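Local structure of endo-b-1,4-glucanase (Nasutitermes takasagoensis, 1KS8) at residues Y52-K60 with G128-R137. The protein probably hydrolyses internal beta-1,4-glucosidic linkages in cellulose and related beta-glucans, as a termite cellulase of glycosyl hydrolase family 9 with an (alpha/alpha)6 fold. Numbering follows the deposited sequence.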
# COMPACT_ATOMS: atom_id res chain seq x y z
N TYR A 52 2.16 10.54 -0.57
CA TYR A 52 1.86 9.98 -1.88
C TYR A 52 0.46 10.29 -2.38
O TYR A 52 -0.50 10.29 -1.62
CB TYR A 52 1.96 8.45 -1.84
CG TYR A 52 3.35 7.89 -1.68
CD1 TYR A 52 4.27 7.97 -2.71
CD2 TYR A 52 3.72 7.24 -0.51
CE1 TYR A 52 5.54 7.41 -2.59
CE2 TYR A 52 4.99 6.67 -0.37
CZ TYR A 52 5.89 6.76 -1.42
OH TYR A 52 7.14 6.20 -1.31
N PHE A 53 0.37 10.55 -3.68
CA PHE A 53 -0.93 10.74 -4.31
C PHE A 53 -1.45 9.31 -4.29
O PHE A 53 -0.68 8.36 -4.48
CB PHE A 53 -0.76 11.25 -5.74
CG PHE A 53 -0.31 12.68 -5.83
CD1 PHE A 53 -0.99 13.68 -5.15
CD2 PHE A 53 0.77 13.03 -6.63
CE1 PHE A 53 -0.60 15.02 -5.26
CE2 PHE A 53 1.16 14.36 -6.76
CZ PHE A 53 0.47 15.35 -6.07
N ASP A 54 -2.74 9.13 -4.07
CA ASP A 54 -3.29 7.79 -3.96
C ASP A 54 -3.23 6.86 -5.16
O ASP A 54 -2.71 5.75 -5.07
CB ASP A 54 -4.74 7.85 -3.49
CG ASP A 54 -5.34 6.48 -3.26
OD1 ASP A 54 -4.85 5.77 -2.36
OD2 ASP A 54 -6.28 6.11 -3.99
N ALA A 55 -3.75 7.33 -6.29
CA ALA A 55 -3.81 6.49 -7.47
C ALA A 55 -3.53 7.30 -8.73
O ALA A 55 -2.44 7.82 -8.90
CB ALA A 55 -5.19 5.84 -7.54
N GLY A 56 -4.51 7.37 -9.63
CA GLY A 56 -4.34 8.14 -10.85
C GLY A 56 -4.78 9.58 -10.62
O GLY A 56 -4.72 10.41 -11.54
N ASP A 57 -5.20 9.86 -9.39
CA ASP A 57 -5.67 11.17 -8.96
C ASP A 57 -4.62 11.85 -8.09
O ASP A 57 -3.49 11.37 -7.98
CB ASP A 57 -6.98 11.01 -8.16
CG ASP A 57 -6.83 10.09 -6.96
OD1 ASP A 57 -5.80 9.38 -6.85
OD2 ASP A 57 -7.75 10.06 -6.11
N PHE A 58 -4.99 12.96 -7.46
CA PHE A 58 -4.03 13.69 -6.63
C PHE A 58 -4.49 13.90 -5.20
O PHE A 58 -3.98 14.76 -4.48
CB PHE A 58 -3.67 15.02 -7.31
CG PHE A 58 -3.08 14.84 -8.68
CD1 PHE A 58 -3.65 15.44 -9.79
CD2 PHE A 58 -1.97 14.01 -8.86
CE1 PHE A 58 -3.14 15.22 -11.07
CE2 PHE A 58 -1.45 13.77 -10.14
CZ PHE A 58 -2.04 14.38 -11.24
N VAL A 59 -5.45 13.09 -4.77
CA VAL A 59 -5.91 13.16 -3.39
C VAL A 59 -4.94 12.33 -2.56
O VAL A 59 -4.41 11.32 -3.02
CB VAL A 59 -7.32 12.53 -3.21
CG1 VAL A 59 -7.71 12.56 -1.74
CG2 VAL A 59 -8.34 13.28 -4.04
N LYS A 60 -4.70 12.78 -1.34
CA LYS A 60 -3.84 12.05 -0.42
C LYS A 60 -4.81 11.40 0.58
O LYS A 60 -5.30 12.05 1.51
CB LYS A 60 -2.85 13.01 0.25
CG LYS A 60 -1.69 13.36 -0.70
CD LYS A 60 -1.16 14.78 -0.57
CE LYS A 60 -0.52 15.04 0.78
NZ LYS A 60 0.30 16.30 0.73
N GLY A 128 -5.00 16.46 -15.52
CA GLY A 128 -3.82 17.18 -15.97
C GLY A 128 -2.65 16.91 -15.06
O GLY A 128 -2.68 15.97 -14.26
N ARG A 129 -1.61 17.74 -15.16
CA ARG A 129 -0.42 17.58 -14.33
C ARG A 129 -0.70 18.10 -12.93
O ARG A 129 -1.37 19.11 -12.75
CB ARG A 129 0.75 18.34 -14.96
CG ARG A 129 1.19 17.79 -16.31
CD ARG A 129 2.27 18.66 -16.95
NE ARG A 129 1.71 19.94 -17.36
CZ ARG A 129 1.44 20.29 -18.62
NH1 ARG A 129 1.69 19.45 -19.62
NH2 ARG A 129 0.89 21.47 -18.87
N PRO A 130 -0.17 17.42 -11.90
CA PRO A 130 -0.43 17.90 -10.53
C PRO A 130 0.04 19.32 -10.25
O PRO A 130 -0.60 20.06 -9.50
CB PRO A 130 0.24 16.85 -9.66
CG PRO A 130 1.35 16.32 -10.52
CD PRO A 130 0.72 16.25 -11.89
N GLU A 131 1.16 19.71 -10.86
CA GLU A 131 1.69 21.06 -10.66
C GLU A 131 0.78 22.12 -11.26
O GLU A 131 0.95 23.31 -11.00
CB GLU A 131 3.10 21.19 -11.26
CG GLU A 131 3.18 20.89 -12.75
CD GLU A 131 3.56 19.45 -13.06
OE1 GLU A 131 3.13 18.53 -12.31
OE2 GLU A 131 4.28 19.23 -14.06
N ASP A 132 -0.19 21.70 -12.07
CA ASP A 132 -1.12 22.64 -12.70
C ASP A 132 -2.44 22.80 -11.95
O ASP A 132 -3.31 23.55 -12.39
CB ASP A 132 -1.42 22.21 -14.15
CG ASP A 132 -0.22 22.36 -15.07
OD1 ASP A 132 0.75 23.06 -14.69
OD2 ASP A 132 -0.25 21.79 -16.17
N MET A 133 -2.61 22.09 -10.84
CA MET A 133 -3.84 22.20 -10.06
C MET A 133 -4.04 23.61 -9.54
O MET A 133 -3.08 24.25 -9.10
CB MET A 133 -3.82 21.24 -8.87
CG MET A 133 -3.88 19.76 -9.23
SD MET A 133 -4.14 18.73 -7.78
CE MET A 133 -2.50 18.71 -7.06
N THR A 134 -5.27 24.10 -9.59
CA THR A 134 -5.59 25.43 -9.09
C THR A 134 -6.79 25.40 -8.16
O THR A 134 -7.17 26.44 -7.61
CB THR A 134 -5.90 26.41 -10.25
OG1 THR A 134 -7.08 25.98 -10.93
CG2 THR A 134 -4.73 26.46 -11.23
N MET A 135 -7.39 24.23 -7.98
CA MET A 135 -8.55 24.11 -7.11
C MET A 135 -8.15 24.01 -5.64
O MET A 135 -7.03 23.61 -5.32
CB MET A 135 -9.39 22.89 -7.48
CG MET A 135 -8.90 21.55 -6.93
SD MET A 135 -7.31 20.99 -7.59
CE MET A 135 -7.84 20.28 -9.16
N ALA A 136 -9.07 24.39 -4.76
CA ALA A 136 -8.80 24.32 -3.33
C ALA A 136 -8.60 22.87 -2.94
O ALA A 136 -9.25 21.97 -3.48
CB ALA A 136 -9.97 24.91 -2.55
N ARG A 137 -7.68 22.64 -2.01
CA ARG A 137 -7.39 21.30 -1.52
C ARG A 137 -7.61 21.27 -0.01
O ARG A 137 -6.68 21.48 0.78
CB ARG A 137 -5.96 20.90 -1.88
CG ARG A 137 -5.83 20.49 -3.35
CD ARG A 137 -4.38 20.35 -3.80
NE ARG A 137 -3.65 19.29 -3.12
CZ ARG A 137 -3.81 17.98 -3.34
NH1 ARG A 137 -4.70 17.55 -4.22
NH2 ARG A 137 -3.06 17.10 -2.69
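P130 lies on the ring of F58 and makes the tight half of this contact: its CB stands 3.6 Å from the ring centroid, 13° off the normal, a CH-pi contact. Proline suits the spot, its rigid, compact ring presenting CB over the face; CD, polarised by the adjoining nitrogen, closes to 3.4 Å from F58 CZ. At the edge of the same ring, near its plane, G128 O faces F58 CE1; it is buried without a hydrogen-bond partner, and the ring's slightly positive rim probably compensates in part. F53 sets its ring across that of F58, whose CD2 lies over the F53 face, and reaches P130 CB with CZ and CE2; its side chain is about 10 Å from that of E412, a predicted active-site residue. M133, flexible and polarisable, lays SD obliquely beside the F58 ring, a Met-aromatic contact, and CE over one face of the R137 guanidinium, toward its rim. Bent at chi3 (64°), R137 brings NH1 (2.9 Å) and NH2 (3.1 Å) end-on to F58 O, with NH2 almost in line with the C=O. D40 takes both R137 NE and K60 NZ, probably offsetting their like charges. Farther along 128-137, T134 and A136 are solvent-exposed and meet nothing of 52-60. The contact joins the loops leading into strands 60-61 and 139-142, which flank 113-117 in an antiparallel sheet, with helix 361-364 touching both F58 and P130.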